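Local coordinates for protein putative exotoxin (superantigen) (Streptococcus pyogenes, PDB 1TY0) that acts as a superantigen exotoxin of the staphylococcal/streptococcal family, can bind zinc and can use one common surface for T-cell receptor binding and dimerization, at residues 49-54 against 82-87; 26-31 against 40-45; 68-73 against 89-94; 36-41 against 54-59. One frame throughout, in Å; residues are numbered along the deposited sequence.

The four contacts follow one another round the OB-fold barrel. Contact 2 joins strands 28-33 and 37-41, contact 4 joins 37-41 to 51-55, contact 1 joins 51-55 to 84-93, and contact 3 joins 84-93 to 69-74; pairing of 69-74 with 28-33 completes the circuit, so the centres of contacts 2 and 3 are about 9 Å apart. Ser54, shared by contacts 1 and 4, reaches contact 3 through its OG, 2.7 Å from Gly89 O. Between contacts 1 and 4, Asp53 OD1 lies 2.5 Å from Asp37 OD2, which suggests a shared proton. The residues seen to bind zinc, His169, His203 and Asp205 (none is bound here), belong to the beta-grasp domain, away from all four contacts.

Contact 1 of 4, residues 49-54 against 82-87; sequences NFSVDS and YDVYYI
The ring of Phe50 is laid across the chain at Asp83. Asp83 O stands over a ring face, displaced toward the rim and 3.3 Å from Phe50 CD1, while Asp83 CB makes a CH-pi contact, 3.8 Å from the centroid of the Phe50 ring. Asp83 is the centre of an inverse gamma turn. Phe50 in turn puts its CE1 over a face of the Tyr85 ring, with CE1 3.6 Å from Tyr85 CD2; the two rings meet obliquely, their planes 40° apart. Val52 CG2 comes to the edge of that same Tyr85 ring, and CG1 meets the tip of Ile87, 3.8 Å from Ile87 CD1.

Beneath these side chains strands 51-54 and 84-87 run parallel, the pairing of the third and fifth strands that closes an OB-fold barrel. The four bonds run alternately in the two directions, from Ser51 N to Asp83 O through to Ile87 N to Asp53 O; the shortest, Asp53 N to Tyr85 O at 2.8 Å, arrives almost along the C=O axis.

Val52, Tyr85 and Ile87 lie on one face of the sheet, where Ile72 of strand 69-74 packs on Val52 and Ile87. Tyr85 OH is hydrogen-bonded to Lys46 NZ, and Lys46 also makes a cation-pi contact with Phe50.

On the opposite face, Asp53 has CG anti to its backbone N (chi1 164°), bringing OD2 in plane to the edge of the Tyr86 ring, 3.3 Å from Tyr86 CD1. Val84 CG1 stands over one face of the Tyr86 ring, toward its rim, and Val84 CG2 lies 3.7 Å from Ser51 OG.

Contact 2 of 4, residues 26-31 against 40-45; sequences TNCNID and IDISSY
This is the open end of the beta hairpin of strands 28-33 and 37-41 in the OB-fold barrel, extended by the start of helix 43-46. Asp41 N donates to Asn29 O at 3.0 Å, nearly along the C=O axis, and a water spans Asn29 N and Asp41 O. Ile30 and Ile40 lie side by side on the inner face. Ile40 has CG1 anti to the carbonyl carbon (chi1 -47°) and bends again at chi2 (-55°), bringing CD1 tightly to 3.3 Å from Ile30 CG1. Cys28 CB is pressed nearly as closely on the other branch, 3.4 Å from Ile40 CG2, and its SG reaches Ile42 CG2. Tyr45 OH donates a very short bond of 2.5 Å to Thr26 O, in the carbonyl plane and on a lone pair.

Asp41 forms an Asx turn, its OD1 accepting Ser43 N from above the carboxylate plane and Ser43 OG on its syn lone pair. Asp31 OD2 lies 4.3 Å from Asp41 OD2, which may raise one pKa, although the Ser43 bonds should favour a charged Asp41.

Strand 69-74 pairs with 28-33 through Val70, opposite a G1 bulge at Asn27 and Cys28, and strand 51-55 with 37-41 through Ile40 and Val52.

Contact 3 of 4, residues 68-73 against 89-94; sequences QKVNIF and GGVTPS
Asn71 and Ser94 bury the most surface here, followed by Gly90, and they span the paired stretch 69-73 with 90-94 in the hairpin of strands 69-74 and 84-93. Asn71 is gripped at the backbone: its N donates to Thr92 O at 2.8 Å, and Thr92 N returns a bond of 3.1 Å to Asn71 O, both in the carbonyl planes. Its CG stands anti to the carbonyl carbon (chi1 -68°), so the amide lies over Ser94, with OD1 3.6 Å from Ser94 CB. Both ends of the amide are satisfied: OD1 accepts from Asn27 N, and ND2 donates to Asn98 OD1 and to a water that also meets Thr92 OG1 and Pro93 O.

Ser94 N bonds to Lys69 O at 3.1 Å from well above the carbonyl plane, while its OG, anti to the backbone N, pairs with Asn98 ND2.

Gly90 adopts a positive phi (74°), and having no beta carbon it can sit close beside Phe73. Its O receives Phe73 N on a lone pair at 3.0 Å; Phe73 O, by contrast, is buried without a partner in the model. Between these anchor points Val70 CB rests 3.9 Å from Val91 CG1.

Strand 69-74 is flanked on its other edge by strands 28-33 and 23-26, and side chains of strand 37-41 cover Val70, Ile72 and Val91 from within the barrel.

Contact 4 of 4, residues 36-41 against 54-59; sequences HDFYID and SEVESY
Three backbone hydrogen bonds hold the touching ends together in antiparallel fashion. Phe38 and Ser54 form a hydrogen-bonded pair, Phe38 N to Ser54 O at 2.9 Å and Ser54 N to Phe38 O at 3.0 Å, each in the carbonyl plane. One step outward, Val56 N donates to His36 O at 2.8 Å, from above the plane of that carbonyl.

A side-chain hydrogen bond extends the grip past the strands. His36 has CG anti to its carbonyl carbon (chi1 -63°), and the ring swings out along segment 54-59 so that NE2 meets Ser58 OG in the ring plane at 2.9 Å. Val56 O also lies at the ring edge, 3.4 Å from His36 CD2.

The pairing joins strands 37-41 and 51-55, the second and third of the OB-fold barrel, whose connection carries helix 43-46. Apolar contact lies on the face bearing Phe38 and Ser54: Val56 CG1 comes in plane to the ring edge, 3.9 Å from Phe38 CE2, the two side chains crossing at about a right angle. Phe64 meets the Phe38 ring edge-to-face, and Ser54 OG turns to Gly89 O.

Two carboxylates meet on the other face. Asp37 and Glu55 run side by side, their planes 72° apart, and Asp37 OD2 is 4.3 Å from Glu55 OE1. Asp37 OD2 also closely approaches Asp53 OD1, consistent with a shared proton. A water donates to Asp37 OD1 and weakly to Glu55 OE1. Glu55 OE2 forms a salt bridge with Lys191 of the beta-grasp domain, which may offset part of any repulsion.

Contact 1 of 4, residues 49-54 against 82-87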
loop_
_atom_site.group_PDB
_atom_site.type_symbol
_atom_site.label_atom_id
_atom_site.label_comp_id
_atom_site.label_asym_id
_atom_site.label_seq_id
_atom_site.Cartn_x
_atom_site.Cartn_y
_atom_site.Cartn_z
ATOM N N ASN A 49 6.000 17.216 9.663
ATOM C CA ASN A 49 4.613 17.249 10.117
ATOM C C ASN A 49 3.823 16.231 9.305
ATOM O O ASN A 49 3.811 16.277 8.075
ATOM C CB ASN A 49 4.008 18.641 9.940
ATOM C CG ASN A 49 2.615 18.741 10.527
ATOM O OD1 ASN A 49 2.388 18.363 11.677
ATOM N ND2 ASN A 49 1.675 19.252 9.742
ATOM N N PHE A 50 3.164 15.312 10.001
ATOM C CA PHE A 50 2.400 14.266 9.336
ATOM C C PHE A 50 1.364 13.725 10.307
ATOM O O PHE A 50 1.661 13.451 11.473
ATOM C CB PHE A 50 3.341 13.136 8.902
ATOM C CG PHE A 50 2.931 12.448 7.629
ATOM C CD1 PHE A 50 1.732 11.744 7.549
ATOM C CD2 PHE A 50 3.741 12.516 6.502
ATOM C CE1 PHE A 50 1.346 11.117 6.359
ATOM C CE2 PHE A 50 3.368 11.894 5.307
ATOM C CZ PHE A 50 2.168 11.194 5.237
ATOM N N SER A 51 0.140 13.564 9.835
ATOM C CA SER A 51 -0.889 13.043 10.711
ATOM C C SER A 51 -1.730 11.983 10.028
ATOM O O SER A 51 -1.567 11.693 8.839
ATOM C CB SER A 51 -1.789 14.184 11.204
ATOM O OG SER A 51 -2.359 14.887 10.115
ATOM N N VAL A 52 -2.612 11.391 10.812
ATOM C CA VAL A 52 -3.524 10.381 10.307
ATOM C C VAL A 52 -4.924 10.819 10.694
ATOM O O VAL A 52 -5.177 11.164 11.849
ATOM C CB VAL A 52 -3.248 9.002 10.932
ATOM C CG1 VAL A 52 -4.336 8.001 10.506
ATOM C CG2 VAL A 52 -1.875 8.501 10.499
ATOM N N ASP A 53 -5.819 10.839 9.714
ATOM C CA ASP A 53 -7.210 11.181 9.961
ATOM C C ASP A 53 -8.012 9.897 9.896
ATOM O O ASP A 53 -8.168 9.311 8.828
ATOM C CB ASP A 53 -7.759 12.148 8.912
ATOM C CG ASP A 53 -9.280 12.205 8.927
ATOM O OD1 ASP A 53 -9.862 12.112 10.031
ATOM O OD2 ASP A 53 -9.892 12.336 7.845
ATOM N N SER A 54 -8.505 9.450 11.045
ATOM C CA SER A 54 -9.309 8.239 11.092
ATOM C C SER A 54 -10.771 8.644 11.220
ATOM O O SER A 54 -11.171 9.223 12.223
ATOM C CB SER A 54 -8.922 7.375 12.293
ATOM O OG SER A 54 -9.808 6.271 12.392
ATOM N N TYR A 82 -1.645 16.218 0.485
ATOM C CA TYR A 82 -1.259 16.523 1.864
ATOM C C TYR A 82 -0.575 15.382 2.608
ATOM O O TYR A 82 -0.788 14.203 2.305
ATOM C CB TYR A 82 -2.493 16.958 2.652
ATOM C CG TYR A 82 -3.167 18.172 2.068
ATOM C CD1 TYR A 82 -2.624 19.444 2.242
ATOM C CD2 TYR A 82 -4.346 18.050 1.334
ATOM C CE1 TYR A 82 -3.239 20.567 1.702
ATOM C CE2 TYR A 82 -4.972 19.171 0.786
ATOM C CZ TYR A 82 -4.409 20.425 0.981
ATOM O OH TYR A 82 -5.026 21.545 0.473
ATOM N N ASP A 83 0.235 15.740 3.602
ATOM C CA ASP A 83 0.939 14.742 4.404
ATOM C C ASP A 83 0.012 14.281 5.519
ATOM O O ASP A 83 0.193 14.588 6.707
ATOM C CB ASP A 83 2.240 15.317 4.967
ATOM C CG ASP A 83 3.266 15.597 3.882
ATOM O OD1 ASP A 83 3.440 14.736 2.992
ATOM O OD2 ASP A 83 3.904 16.670 3.923
ATOM N N VAL A 84 -1.007 13.547 5.094
ATOM C CA VAL A 84 -2.020 13.004 5.982
ATOM C C VAL A 84 -2.465 11.673 5.398
ATOM O O VAL A 84 -2.656 11.568 4.188
ATOM C CB VAL A 84 -3.271 13.907 6.027
ATOM C CG1 VAL A 84 -4.328 13.284 6.921
ATOM C CG2 VAL A 84 -2.907 15.295 6.519
ATOM N N TYR A 85 -2.610 10.660 6.241
ATOM C CA TYR A 85 -3.115 9.373 5.777
ATOM C C TYR A 85 -4.607 9.356 6.123
ATOM O O TYR A 85 -4.998 9.762 7.217
ATOM C CB TYR A 85 -2.430 8.204 6.489
ATOM C CG TYR A 85 -1.039 7.894 5.992
ATOM C CD1 TYR A 85 -0.797 7.650 4.641
ATOM C CD2 TYR A 85 0.031 7.821 6.878
ATOM C CE1 TYR A 85 0.485 7.337 4.184
ATOM C CE2 TYR A 85 1.314 7.510 6.436
ATOM C CZ TYR A 85 1.534 7.266 5.093
ATOM O OH TYR A 85 2.799 6.932 4.674
ATOM N N TYR A 86 -5.430 8.875 5.198
ATOM C CA TYR A 86 -6.874 8.812 5.419
ATOM C C TYR A 86 -7.320 7.361 5.532
ATOM O O TYR A 86 -7.172 6.575 4.594
ATOM C CB TYR A 86 -7.608 9.521 4.278
ATOM C CG TYR A 86 -7.323 11.001 4.270
ATOM C CD1 TYR A 86 -7.906 11.837 5.221
ATOM C CD2 TYR A 86 -6.410 11.558 3.372
ATOM C CE1 TYR A 86 -7.589 13.189 5.289
ATOM C CE2 TYR A 86 -6.083 12.923 3.434
ATOM C CZ TYR A 86 -6.677 13.724 4.396
ATOM O OH TYR A 86 -6.363 15.059 4.492
ATOM N N ILE A 87 -7.848 7.010 6.703
ATOM C CA ILE A 87 -8.305 5.646 6.970
ATOM C C ILE A 87 -9.646 5.677 7.698
ATOM O O ILE A 87 -10.085 6.734 8.153
ATOM C CB ILE A 87 -7.302 4.881 7.875
ATOM C CG1 ILE A 87 -7.168 5.596 9.226
ATOM C CG2 ILE A 87 -5.931 4.793 7.187
ATOM C CD1 ILE A 87 -6.334 4.836 10.254
HETATM O O HOH W 1 4.796 17.779 6.254
#

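Contact 2 of 4, residues 26-31 against 40-45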
loop_
_atom_site.group_PDB
_atom_site.type_symbol
_atom_site.label_atom_id
_atom_site.label_comp_id
_atom_site.label_asym_id
_atom_site.label_seq_id
_atom_site.Cartn_x
_atom_site.Cartn_y
_atom_site.Cartn_z
ATOM N N THR A 26 2.510 2.744 16.000
ATOM C CA THR A 26 2.165 2.499 17.394
ATOM C C THR A 26 2.552 3.637 18.336
ATOM O O THR A 26 3.484 4.402 18.067
ATOM C CB THR A 26 2.816 1.193 17.895
ATOM O OG1 THR A 26 4.230 1.254 17.683
ATOM C CG2 THR A 26 2.254 -0.010 17.141
ATOM N N ASN A 27 1.804 3.742 19.431
ATOM C CA ASN A 27 2.040 4.744 20.470
ATOM C C ASN A 27 2.039 6.172 19.922
ATOM O O ASN A 27 2.993 6.926 20.110
ATOM C CB ASN A 27 3.368 4.434 21.169
ATOM C CG ASN A 27 3.588 5.278 22.407
ATOM O OD1 ASN A 27 2.677 5.471 23.210
ATOM N ND2 ASN A 27 4.808 5.773 22.575
ATOM N N CYS A 28 0.944 6.534 19.261
ATOM C CA CYS A 28 0.784 7.855 18.661
ATOM C C CYS A 28 -0.176 8.710 19.474
ATOM O O CYS A 28 -1.148 8.208 20.034
ATOM C CB CYS A 28 0.241 7.716 17.244
ATOM S SG CYS A 28 1.273 6.675 16.213
ATOM N N ASN A 29 0.078 10.010 19.508
ATOM C CA ASN A 29 -0.764 10.914 20.280
ATOM C C ASN A 29 -2.003 11.420 19.556
ATOM O O ASN A 29 -1.933 11.828 18.394
ATOM C CB ASN A 29 0.052 12.123 20.741
ATOM C CG ASN A 29 -0.722 13.015 21.686
ATOM O OD1 ASN A 29 -1.234 14.066 21.297
ATOM N ND2 ASN A 29 -0.828 12.588 22.935
ATOM N N ILE A 30 -3.137 11.390 20.250
ATOM C CA ILE A 30 -4.381 11.913 19.691
ATOM C C ILE A 30 -4.294 13.421 19.872
ATOM O O ILE A 30 -4.425 13.924 20.989
ATOM C CB ILE A 30 -5.628 11.408 20.456
ATOM C CG1 ILE A 30 -5.781 9.894 20.270
ATOM C CG2 ILE A 30 -6.881 12.130 19.947
ATOM C CD1 ILE A 30 -6.995 9.302 20.965
ATOM N N ASP A 31 -4.062 14.142 18.782
ATOM C CA ASP A 31 -3.951 15.597 18.856
ATOM C C ASP A 31 -5.304 16.279 18.965
ATOM O O ASP A 31 -5.442 17.304 19.643
ATOM C CB ASP A 31 -3.207 16.149 17.638
ATOM C CG ASP A 31 -1.698 16.072 17.790
ATOM O OD1 ASP A 31 -1.220 15.676 18.873
ATOM O OD2 ASP A 31 -0.985 16.416 16.829
ATOM N N ILE A 40 -4.583 12.110 14.579
ATOM C CA ILE A 40 -3.429 11.542 15.270
ATOM C C ILE A 40 -2.094 11.949 14.669
ATOM O O ILE A 40 -1.906 11.931 13.452
ATOM C CB ILE A 40 -3.509 9.992 15.259
ATOM C CG1 ILE A 40 -4.912 9.527 15.670
ATOM C CG2 ILE A 40 -2.441 9.405 16.156
ATOM C CD1 ILE A 40 -5.395 10.047 16.996
ATOM N N ASP A 41 -1.158 12.299 15.537
ATOM C CA ASP A 41 0.159 12.716 15.103
ATOM C C ASP A 41 1.147 11.566 14.902
ATOM O O ASP A 41 1.323 10.728 15.786
ATOM C CB ASP A 41 0.735 13.696 16.120
ATOM C CG ASP A 41 2.057 14.285 15.676
ATOM O OD1 ASP A 41 2.228 14.491 14.460
ATOM O OD2 ASP A 41 2.918 14.557 16.540
ATOM N N ILE A 42 1.776 11.514 13.732
ATOM C CA ILE A 42 2.799 10.498 13.479
ATOM C C ILE A 42 4.073 11.192 12.982
ATOM O O ILE A 42 4.952 10.566 12.380
ATOM C CB ILE A 42 2.337 9.427 12.448
ATOM C CG1 ILE A 42 2.073 10.059 11.084
ATOM C CG2 ILE A 42 1.087 8.729 12.964
ATOM C CD1 ILE A 42 1.847 9.033 9.987
ATOM N N SER A 43 4.176 12.490 13.265
ATOM C CA SER A 43 5.320 13.293 12.830
ATOM C C SER A 43 6.674 12.721 13.236
ATOM O O SER A 43 7.634 12.785 12.463
ATOM C CB SER A 43 5.203 14.728 13.366
ATOM O OG SER A 43 4.033 15.369 12.884
ATOM N N SER A 44 6.752 12.172 14.443
ATOM C CA SER A 44 8.002 11.606 14.946
ATOM C C SER A 44 8.535 10.486 14.059
ATOM O O SER A 44 9.748 10.322 13.912
ATOM C CB SER A 44 7.812 11.086 16.375
ATOM O OG SER A 44 6.818 10.077 16.431
ATOM N N TYR A 45 7.624 9.717 13.476
ATOM C CA TYR A 45 7.981 8.612 12.589
ATOM C C TYR A 45 8.429 9.110 11.221
ATOM O O TYR A 45 9.342 8.556 10.609
ATOM C CB TYR A 45 6.773 7.701 12.384
ATOM C CG TYR A 45 6.469 6.775 13.527
ATOM C CD1 TYR A 45 7.131 5.555 13.649
ATOM C CD2 TYR A 45 5.479 7.085 14.456
ATOM C CE1 TYR A 45 6.810 4.663 14.659
ATOM C CE2 TYR A 45 5.151 6.199 15.474
ATOM C CZ TYR A 45 5.819 4.990 15.567
ATOM O OH TYR A 45 5.489 4.095 16.557
HETATM O O HOH W 2 2.636 10.923 18.243
#

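Contact 3 of 4, residues 68-73 against 89-94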
loop_
_atom_site.group_PDB
_atom_site.type_symbol
_atom_site.label_atom_id
_atom_site.label_comp_id
_atom_site.label_asym_id
_atom_site.label_seq_id
_atom_site.Cartn_x
_atom_site.Cartn_y
_atom_site.Cartn_z
ATOM N N GLN A 68 -4.316 11.104 24.433
ATOM C CA GLN A 68 -4.262 9.710 24.843
ATOM C C GLN A 68 -3.387 9.084 23.758
ATOM O O GLN A 68 -3.401 9.543 22.612
ATOM C CB GLN A 68 -5.660 9.089 24.793
ATOM C CG GLN A 68 -5.729 7.615 25.153
ATOM C CD GLN A 68 -7.124 7.032 24.960
ATOM O OE1 GLN A 68 -8.116 7.766 24.882
ATOM N NE2 GLN A 68 -7.207 5.703 24.892
ATOM N N LYS A 69 -2.614 8.062 24.114
ATOM C CA LYS A 69 -1.766 7.387 23.142
ATOM C C LYS A 69 -2.560 6.251 22.516
ATOM O O LYS A 69 -3.272 5.519 23.207
ATOM C CB LYS A 69 -0.507 6.831 23.814
ATOM C CG LYS A 69 0.436 7.896 24.354
ATOM C CD LYS A 69 0.937 8.799 23.240
ATOM C CE LYS A 69 1.881 9.873 23.774
ATOM N NZ LYS A 69 1.203 10.786 24.733
ATOM N N VAL A 70 -2.449 6.111 21.201
ATOM C CA VAL A 70 -3.168 5.059 20.500
ATOM C C VAL A 70 -2.313 4.390 19.443
ATOM O O VAL A 70 -1.264 4.904 19.050
ATOM C CB VAL A 70 -4.431 5.609 19.792
ATOM C CG1 VAL A 70 -5.418 6.155 20.816
ATOM C CG2 VAL A 70 -4.041 6.696 18.802
ATOM N N ASN A 71 -2.769 3.221 19.007
ATOM C CA ASN A 71 -2.105 2.486 17.945
ATOM C C ASN A 71 -2.992 2.601 16.725
ATOM O O ASN A 71 -4.221 2.679 16.836
ATOM C CB ASN A 71 -1.933 1.019 18.317
ATOM C CG ASN A 71 -0.959 0.832 19.456
ATOM O OD1 ASN A 71 0.033 1.548 19.547
ATOM N ND2 ASN A 71 -1.231 -0.137 20.326
ATOM N N ILE A 72 -2.364 2.608 15.559
ATOM C CA ILE A 72 -3.087 2.732 14.312
ATOM C C ILE A 72 -2.785 1.575 13.380
ATOM O O ILE A 72 -1.623 1.227 13.162
ATOM C CB ILE A 72 -2.680 4.014 13.553
ATOM C CG1 ILE A 72 -2.971 5.247 14.406
ATOM C CG2 ILE A 72 -3.411 4.076 12.206
ATOM C CD1 ILE A 72 -2.396 6.530 13.823
ATOM N N PHE A 73 -3.839 0.968 12.853
ATOM C CA PHE A 73 -3.687 -0.080 11.850
ATOM C C PHE A 73 -4.905 0.086 10.968
ATOM O O PHE A 73 -5.985 -0.443 11.260
ATOM C CB PHE A 73 -3.671 -1.492 12.428
ATOM C CG PHE A 73 -3.171 -2.516 11.444
ATOM C CD1 PHE A 73 -3.988 -2.954 10.407
ATOM C CD2 PHE A 73 -1.860 -2.974 11.501
ATOM C CE1 PHE A 73 -3.501 -3.830 9.437
ATOM C CE2 PHE A 73 -1.365 -3.853 10.534
ATOM C CZ PHE A 73 -2.191 -4.278 9.500
ATOM N N GLY A 89 -11.575 4.052 10.935
ATOM C CA GLY A 89 -11.289 3.305 12.151
ATOM C C GLY A 89 -9.817 2.946 12.320
ATOM O O GLY A 89 -8.934 3.766 12.043
ATOM N N GLY A 90 -9.563 1.720 12.781
ATOM C CA GLY A 90 -8.205 1.238 12.989
ATOM C C GLY A 90 -7.496 1.823 14.202
ATOM O O GLY A 90 -6.285 1.687 14.343
ATOM N N VAL A 91 -8.252 2.447 15.097
ATOM C CA VAL A 91 -7.656 3.095 16.264
ATOM C C VAL A 91 -7.936 2.371 17.577
ATOM O O VAL A 91 -9.087 2.150 17.930
ATOM C CB VAL A 91 -8.168 4.545 16.373
ATOM C CG1 VAL A 91 -7.582 5.228 17.602
ATOM C CG2 VAL A 91 -7.797 5.312 15.103
ATOM N N THR A 92 -6.870 2.017 18.292
ATOM C CA THR A 92 -6.988 1.323 19.571
ATOM C C THR A 92 -6.127 1.978 20.639
ATOM O O THR A 92 -5.128 2.635 20.346
ATOM C CB THR A 92 -6.538 -0.156 19.474
ATOM O OG1 THR A 92 -5.217 -0.218 18.913
ATOM C CG2 THR A 92 -7.510 -0.957 18.622
ATOM N N PRO A 93 -6.506 1.804 21.908
ATOM C CA PRO A 93 -5.723 2.397 22.991
ATOM C C PRO A 93 -4.372 1.697 23.060
ATOM O O PRO A 93 -4.301 0.474 22.928
ATOM C CB PRO A 93 -6.566 2.102 24.232
ATOM C CG PRO A 93 -7.957 1.988 23.697
ATOM C CD PRO A 93 -7.757 1.219 22.418
ATOM N N SER A 94 -3.303 2.466 23.235
ATOM C CA SER A 94 -1.970 1.886 23.370
ATOM C C SER A 94 -1.792 1.774 24.879
ATOM O O SER A 94 -1.661 2.788 25.561
ATOM C CB SER A 94 -0.907 2.820 22.787
ATOM O OG SER A 94 0.383 2.243 22.901
HETATM O O HOH W 3 -4.211 4.817 25.809
HETATM O O HOH W 4 -3.833 -1.380 20.805
#

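Contact 4 of 4, residues 36-41 against 54-59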
loop_
_atom_site.group_PDB
_atom_site.type_symbol
_atom_site.label_atom_id
_atom_site.label_comp_id
_atom_site.label_asym_id
_atom_site.label_seq_id
_atom_site.Cartn_x
_atom_site.Cartn_y
_atom_site.Cartn_z
ATOM N N HIS A 36 -16.624 12.762 14.518
ATOM C CA HIS A 36 -16.420 11.544 13.747
ATOM C C HIS A 36 -14.999 11.308 13.239
ATOM O O HIS A 36 -14.777 10.419 12.409
ATOM C CB HIS A 36 -17.393 11.515 12.564
ATOM C CG HIS A 36 -18.833 11.467 12.971
ATOM N ND1 HIS A 36 -19.517 12.576 13.428
ATOM C CD2 HIS A 36 -19.709 10.437 13.032
ATOM C CE1 HIS A 36 -20.750 12.228 13.750
ATOM N NE2 HIS A 36 -20.893 10.935 13.519
ATOM N N ASP A 37 -14.038 12.087 13.728
ATOM C CA ASP A 37 -12.653 11.916 13.289
ATOM C C ASP A 37 -11.617 11.968 14.402
ATOM O O ASP A 37 -11.744 12.731 15.362
ATOM C CB ASP A 37 -12.272 12.988 12.262
ATOM C CG ASP A 37 -12.965 12.808 10.932
ATOM O OD1 ASP A 37 -14.152 13.183 10.837
ATOM O OD2 ASP A 37 -12.325 12.293 9.980
ATOM N N PHE A 38 -10.585 11.140 14.252
ATOM C CA PHE A 38 -9.452 11.115 15.169
ATOM C C PHE A 38 -8.363 11.828 14.372
ATOM O O PHE A 38 -8.166 11.505 13.202
ATOM C CB PHE A 38 -8.917 9.695 15.397
ATOM C CG PHE A 38 -9.774 8.818 16.260
ATOM C CD1 PHE A 38 -9.594 8.791 17.639
ATOM C CD2 PHE A 38 -10.708 7.959 15.687
ATOM C CE1 PHE A 38 -10.329 7.914 18.439
ATOM C CE2 PHE A 38 -11.449 7.078 16.480
ATOM C CZ PHE A 38 -11.254 7.060 17.859
ATOM N N TYR A 39 -7.678 12.802 14.966
ATOM C CA TYR A 39 -6.562 13.442 14.273
ATOM C C TYR A 39 -5.358 13.053 15.108
ATOM O O TYR A 39 -5.150 13.578 16.201
ATOM C CB TYR A 39 -6.746 14.958 14.199
ATOM C CG TYR A 39 -7.784 15.324 13.171
ATOM C CD1 TYR A 39 -7.530 15.145 11.808
ATOM C CD2 TYR A 39 -9.050 15.754 13.555
ATOM C CE1 TYR A 39 -8.517 15.378 10.857
ATOM C CE2 TYR A 39 -10.047 15.988 12.610
ATOM C CZ TYR A 39 -9.773 15.795 11.265
ATOM O OH TYR A 39 -10.760 15.998 10.324
ATOM N N ILE A 40 -4.583 12.110 14.579
ATOM C CA ILE A 40 -3.429 11.542 15.270
ATOM C C ILE A 40 -2.094 11.949 14.669
ATOM O O ILE A 40 -1.906 11.931 13.452
ATOM C CB ILE A 40 -3.509 9.992 15.259
ATOM C CG1 ILE A 40 -4.912 9.527 15.670
ATOM C CG2 ILE A 40 -2.441 9.405 16.156
ATOM C CD1 ILE A 40 -5.395 10.047 16.996
ATOM N N ASP A 41 -1.158 12.299 15.537
ATOM C CA ASP A 41 0.159 12.716 15.103
ATOM C C ASP A 41 1.147 11.566 14.902
ATOM O O ASP A 41 1.323 10.728 15.786
ATOM C CB ASP A 41 0.735 13.696 16.120
ATOM C CG ASP A 41 2.057 14.285 15.676
ATOM O OD1 ASP A 41 2.228 14.491 14.460
ATOM O OD2 ASP A 41 2.918 14.557 16.540
ATOM N N SER A 54 -8.505 9.450 11.045
ATOM C CA SER A 54 -9.309 8.239 11.092
ATOM C C SER A 54 -10.771 8.644 11.220
ATOM O O SER A 54 -11.171 9.223 12.223
ATOM C CB SER A 54 -8.922 7.375 12.293
ATOM O OG SER A 54 -9.808 6.271 12.392
ATOM N N GLU A 55 -11.562 8.334 10.202
ATOM C CA GLU A 55 -12.980 8.670 10.214
ATOM C C GLU A 55 -13.774 7.478 10.737
ATOM O O GLU A 55 -13.565 6.345 10.302
ATOM C CB GLU A 55 -13.433 9.033 8.804
ATOM C CG GLU A 55 -14.872 9.507 8.713
ATOM C CD GLU A 55 -15.273 9.829 7.290
ATOM O OE1 GLU A 55 -14.650 10.731 6.685
ATOM O OE2 GLU A 55 -16.209 9.177 6.773
ATOM N N VAL A 56 -14.683 7.735 11.672
ATOM C CA VAL A 56 -15.475 6.661 12.255
ATOM C C VAL A 56 -16.959 6.978 12.387
ATOM O O VAL A 56 -17.413 8.084 12.079
ATOM C CB VAL A 56 -14.940 6.273 13.655
ATOM C CG1 VAL A 56 -13.547 5.652 13.533
ATOM C CG2 VAL A 56 -14.882 7.505 14.556
ATOM N N GLU A 57 -17.708 5.978 12.838
ATOM C CA GLU A 57 -19.139 6.120 13.051
ATOM C C GLU A 57 -19.372 6.922 14.324
ATOM O O GLU A 57 -18.439 7.182 15.085
ATOM C CB GLU A 57 -19.792 4.735 13.152
ATOM C CG GLU A 57 -20.062 4.096 11.797
ATOM C CD GLU A 57 -20.498 2.640 11.893
ATOM O OE1 GLU A 57 -21.106 2.254 12.914
ATOM O OE2 GLU A 57 -20.242 1.882 10.930
ATOM N N SER A 58 -20.619 7.320 14.553
ATOM C CA SER A 58 -20.962 8.108 15.727
ATOM C C SER A 58 -20.618 7.408 17.043
ATOM O O SER A 58 -20.585 6.179 17.120
ATOM C CB SER A 58 -22.459 8.433 15.711
ATOM O OG SER A 58 -22.852 8.990 14.468
ATOM N N TYR A 59 -20.352 8.214 18.066
ATOM C CA TYR A 59 -20.050 7.735 19.413
ATOM C C TYR A 59 -18.878 6.770 19.574
ATOM O O TYR A 59 -18.935 5.820 20.359
ATOM C CB TYR A 59 -21.322 7.142 20.017
ATOM C CG TYR A 59 -22.433 8.166 20.073
ATOM C CD1 TYR A 59 -22.343 9.267 20.925
ATOM C CD2 TYR A 59 -23.537 8.074 19.227
ATOM C CE1 TYR A 59 -23.325 10.257 20.931
ATOM C CE2 TYR A 59 -24.526 9.060 19.224
ATOM C CZ TYR A 59 -24.412 10.147 20.077
ATOM O OH TYR A 59 -25.386 11.124 20.080
HETATM O O HOH W 5 -15.917 13.127 8.898
#